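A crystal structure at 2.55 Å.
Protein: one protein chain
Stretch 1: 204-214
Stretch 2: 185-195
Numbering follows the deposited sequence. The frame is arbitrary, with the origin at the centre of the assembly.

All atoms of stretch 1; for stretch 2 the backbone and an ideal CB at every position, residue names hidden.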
# COMPACT_ATOMS: atom_id res chain seq x y z
N SER A 204 14.11 -9.55 -3.68
CA SER A 204 14.27 -10.95 -3.29
C SER A 204 14.69 -11.14 -1.82
O SER A 204 14.18 -12.06 -1.17
CB SER A 204 15.18 -11.74 -4.26
OG SER A 204 16.46 -11.14 -4.41
N ASN A 205 15.56 -10.27 -1.31
CA ASN A 205 16.00 -10.37 0.12
C ASN A 205 14.86 -10.15 1.11
O ASN A 205 14.85 -10.77 2.18
CB ASN A 205 17.19 -9.47 0.47
CG ASN A 205 16.90 -7.99 0.26
OD1 ASN A 205 16.09 -7.60 -0.63
ND2 ASN A 205 17.54 -7.14 1.08
N PHE A 206 13.91 -9.28 0.76
CA PHE A 206 12.70 -9.10 1.55
C PHE A 206 11.90 -10.41 1.61
O PHE A 206 11.46 -10.81 2.68
CB PHE A 206 11.80 -7.98 0.96
CG PHE A 206 10.56 -7.73 1.77
CD1 PHE A 206 10.61 -6.87 2.86
CD2 PHE A 206 9.36 -8.34 1.46
CE1 PHE A 206 9.47 -6.62 3.62
CE2 PHE A 206 8.22 -8.09 2.23
CZ PHE A 206 8.27 -7.23 3.31
N GLU A 207 11.72 -11.04 0.44
CA GLU A 207 10.97 -12.31 0.31
C GLU A 207 11.66 -13.37 1.16
O GLU A 207 10.97 -14.12 1.85
CB GLU A 207 10.81 -12.75 -1.17
CG GLU A 207 10.11 -11.75 -2.14
CD GLU A 207 8.73 -11.26 -1.73
OE1 GLU A 207 7.94 -12.01 -1.12
OE2 GLU A 207 8.41 -10.10 -2.07
N ASP A 208 13.00 -13.37 1.16
CA ASP A 208 13.79 -14.28 1.99
C ASP A 208 13.58 -14.06 3.50
O ASP A 208 13.59 -15.04 4.26
CB ASP A 208 15.30 -14.20 1.67
CG ASP A 208 15.66 -14.64 0.23
OD1 ASP A 208 14.84 -15.27 -0.47
OD2 ASP A 208 16.81 -14.35 -0.19
N ILE A 209 13.41 -12.80 3.94
CA ILE A 209 13.20 -12.51 5.36
C ILE A 209 11.83 -12.99 5.83
O ILE A 209 11.72 -13.60 6.88
CB ILE A 209 13.30 -11.02 5.68
CG1 ILE A 209 14.72 -10.52 5.48
CG2 ILE A 209 12.87 -10.74 7.12
CD1 ILE A 209 14.80 -9.02 5.27
N ILE A 210 10.80 -12.71 5.03
CA ILE A 210 9.43 -13.09 5.41
C ILE A 210 9.05 -14.54 5.12
O ILE A 210 8.03 -14.98 5.64
CB ILE A 210 8.37 -12.12 4.84
CG1 ILE A 210 8.09 -12.37 3.35
CG2 ILE A 210 8.76 -10.68 5.16
CD1 ILE A 210 7.10 -11.40 2.73
N GLU A 211 9.83 -15.28 4.30
CA GLU A 211 9.52 -16.68 3.96
C GLU A 211 9.44 -17.57 5.20
O GLU A 211 10.33 -17.51 6.04
CB GLU A 211 10.59 -17.30 3.04
CG GLU A 211 10.26 -18.63 2.36
CD GLU A 211 9.77 -18.49 0.90
OE1 GLU A 211 10.46 -17.83 0.08
OE2 GLU A 211 8.71 -19.06 0.55
N GLY A 212 8.37 -18.36 5.31
CA GLY A 212 8.18 -19.28 6.43
C GLY A 212 7.59 -18.68 7.68
O GLY A 212 7.07 -19.41 8.51
N GLN A 213 7.66 -17.35 7.83
CA GLN A 213 7.09 -16.65 8.99
C GLN A 213 5.56 -16.84 8.94
O GLN A 213 4.97 -16.83 7.85
CB GLN A 213 7.43 -15.15 8.94
CG GLN A 213 8.91 -14.80 9.04
CD GLN A 213 9.50 -14.86 10.43
OE1 GLN A 213 8.82 -14.96 11.45
NE2 GLN A 213 10.80 -14.74 10.48
N PRO A 214 4.91 -17.00 10.11
CA PRO A 214 3.47 -17.20 10.12
C PRO A 214 2.71 -15.97 9.67
O PRO A 214 3.05 -14.85 10.07
CB PRO A 214 3.16 -17.51 11.59
CG PRO A 214 4.23 -16.83 12.35
CD PRO A 214 5.46 -16.91 11.48
N UNK A 185 14.02 -9.64 15.12
CA UNK A 185 15.12 -9.34 14.19
C UNK A 185 14.64 -9.32 12.72
O UNK A 185 15.02 -8.43 11.95
CB UNK A 185 16.24 -10.37 14.36
N UNK A 186 13.77 -10.26 12.35
CA UNK A 186 13.18 -10.26 11.00
C UNK A 186 12.42 -8.99 10.72
O UNK A 186 12.54 -8.43 9.63
CB UNK A 186 12.25 -11.46 10.82
N UNK A 187 11.61 -8.59 11.69
CA UNK A 187 10.81 -7.39 11.53
C UNK A 187 11.68 -6.16 11.26
O UNK A 187 11.45 -5.43 10.31
CB UNK A 187 9.95 -7.16 12.78
N UNK A 188 12.68 -5.97 12.11
CA UNK A 188 13.57 -4.80 12.02
C UNK A 188 14.29 -4.68 10.67
O UNK A 188 14.50 -3.57 10.20
CB UNK A 188 14.61 -4.86 13.14
N UNK A 189 14.67 -5.81 10.09
CA UNK A 189 15.27 -5.85 8.75
C UNK A 189 14.22 -5.54 7.70
O UNK A 189 14.49 -4.79 6.74
CB UNK A 189 15.91 -7.21 8.48
N UNK A 190 13.03 -6.14 7.87
CA UNK A 190 11.92 -5.94 6.97
C UNK A 190 11.57 -4.46 6.86
O UNK A 190 11.49 -3.94 5.77
CB UNK A 190 10.71 -6.75 7.44
N UNK A 191 11.41 -3.81 8.00
CA UNK A 191 11.03 -2.38 8.13
C UNK A 191 11.95 -1.49 7.31
O UNK A 191 11.47 -0.64 6.59
CB UNK A 191 11.07 -1.94 9.60
N UNK A 192 13.26 -1.72 7.40
CA UNK A 192 14.25 -0.92 6.65
C UNK A 192 14.04 -0.98 5.13
O UNK A 192 14.33 -0.00 4.43
CB UNK A 192 15.66 -1.40 6.98
N UNK A 193 13.53 -2.10 4.62
CA UNK A 193 13.24 -2.28 3.18
C UNK A 193 11.90 -1.65 2.79
O UNK A 193 11.81 -0.95 1.78
CB UNK A 193 13.23 -3.77 2.82
N UNK A 194 10.87 -1.89 3.60
CA UNK A 194 9.53 -1.31 3.42
C UNK A 194 9.51 0.22 3.38
O UNK A 194 8.66 0.80 2.72
CB UNK A 194 8.61 -1.79 4.55
N UNK A 195 10.44 0.86 4.09
CA UNK A 195 10.55 2.32 4.10
C UNK A 195 10.98 2.95 2.76
O UNK A 195 10.71 4.13 2.54
CB UNK A 195 11.55 2.73 5.18

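Stretch 2 is helical over most of its length, in a helix that begins earlier in the chain. It runs nearly antiparallel to helix 204-210, at 156°, with the axes 9.8 Å apart at their closest. Phe206, Ile209 and Gln213 provide most of the surface that stretch 2 meets.

Position 185 has helical backbone angles, and its ideal CB has nothing of stretch 1 within 5.5 Å. Most helix-compatible side chains would suit, polar ones included. The residue is Lys185, extended and in contact with a crystal neighbour.

Position 186 points toward stretch 1. Its ideal CB lies 3.6 Å from Gln213 NE2 and 3.8 Å from Ile209 CG2, so a long or bulky side chain would have little room straight ahead. A small residue such as alanine, serine or glycine would suit, and the nearby amide makes a polar one plausible. The residue is Ser186, with chi1 in the m well. Its OG is 3.1 Å from Gln213 NE2, but the angle is poor and the pair is not a hydrogen bond. Its backbone O receives Ile209 CG2 at 3.4 Å.

Position 187 points away from stretch 1, which therefore sets no preference. It is Phe187. Position 188 is out of reach, and many residues would fit. It is Glu188.

Position 189 points toward stretch 1, with its ideal CB 3.8 Å from Ile209 CD1. An aliphatic residue would suit, as would a long polar one whose first carbons cover the isoleucine. The residue is Lys189. Its CB packs at 3.8 Å from Ile209 CD1, and the chain continues in an extended m, t, t, t form.

Position 190 points sideways. Its ideal CB is 4.0 Å from Phe206 CE1 and 4.6 Å from Ile209 CG2. Space beside the ring is limited, so alanine or another small residue fits easily. The residue is Ala190. Its CB makes an apolar contact with Phe206 CE1 at 4.0 Å, and its O lies at the edge of the ring. With 186, 189 and 193 it forms the hole that holds Ile209.

Position 191 points away from stretch 1 and is left free by it. It is Glu191. Position 192 is out of reach and could be polar. It is Lys192.

Position 193 points toward stretch 1, its ideal CB 4.1 Å from Phe206 CD1. Ile209 and Asn205 are also near. Isoleucine, leucine, valine or methionine would suit this largely apolar site. The residue is Ile193, in the m, t rotamer. Its CG2 lies 4.0 Å from Phe206 CD1. Its CD1 reaches 3.9 Å from Ile209 CD1 and 3.6 Å from Asn205 ND2.

Position 194 points sideways, with its ideal CB 5.0 Å from Phe206 CE1. That gap asks for an apolar chain of moderate length, such as leucine or methionine. The residue is Leu194. Its end comes nearer than its CB, and CG lies 3.7 Å from Phe206 CE1.

Position 195 is out of reach and could be polar. It is Glu195.

Stretch 2, residues 185-195: KSFEKAEKILE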
# COMPACT_ATOMS: atom_id res chain seq x y z
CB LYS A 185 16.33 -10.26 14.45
CG LYS A 185 16.91 -10.05 15.86
CD LYS A 185 18.26 -10.71 16.12
CE LYS A 185 18.76 -10.42 17.52
NZ LYS A 185 20.15 -10.89 17.74
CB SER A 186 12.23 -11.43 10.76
OG SER A 186 12.98 -12.53 10.33
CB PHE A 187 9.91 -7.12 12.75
CG PHE A 187 9.20 -5.80 12.67
CD1 PHE A 187 8.05 -5.67 11.90
CD2 PHE A 187 9.74 -4.67 13.28
CE1 PHE A 187 7.43 -4.43 11.77
CE2 PHE A 187 9.12 -3.43 13.16
CZ PHE A 187 7.96 -3.31 12.41
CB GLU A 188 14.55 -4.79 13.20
CG GLU A 188 13.86 -4.48 14.55
CD GLU A 188 13.36 -3.04 14.74
OE1 GLU A 188 13.99 -2.08 14.24
OE2 GLU A 188 12.31 -2.87 15.41
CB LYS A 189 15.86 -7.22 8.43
CG LYS A 189 17.06 -7.64 9.28
CD LYS A 189 17.42 -9.08 8.95
CE LYS A 189 18.45 -9.59 9.91
NZ LYS A 189 18.63 -11.05 9.71
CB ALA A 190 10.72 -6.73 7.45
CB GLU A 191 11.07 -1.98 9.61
CG GLU A 191 10.55 -0.60 10.05
CD GLU A 191 10.93 -0.30 11.51
OE1 GLU A 191 12.13 -0.43 11.88
OE2 GLU A 191 10.03 0.07 12.30
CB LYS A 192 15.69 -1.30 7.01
CG LYS A 192 16.09 -1.20 8.48
CD LYS A 192 15.83 0.11 9.23
CE LYS A 192 15.98 -0.13 10.73
NZ LYS A 192 15.93 1.09 11.58
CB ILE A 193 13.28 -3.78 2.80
CG1 ILE A 193 14.68 -4.37 3.06
CG2 ILE A 193 12.90 -3.95 1.33
CD1 ILE A 193 14.79 -5.88 2.95
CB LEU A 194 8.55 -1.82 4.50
CG LEU A 194 8.15 -3.30 4.46
CD1 LEU A 194 7.67 -3.81 5.81
CD2 LEU A 194 7.12 -3.58 3.38
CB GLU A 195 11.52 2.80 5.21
CG GLU A 195 10.97 2.69 6.63
CD GLU A 195 11.99 2.98 7.72
OE1 GLU A 195 13.11 3.49 7.44
OE2 GLU A 195 11.65 2.73 8.90
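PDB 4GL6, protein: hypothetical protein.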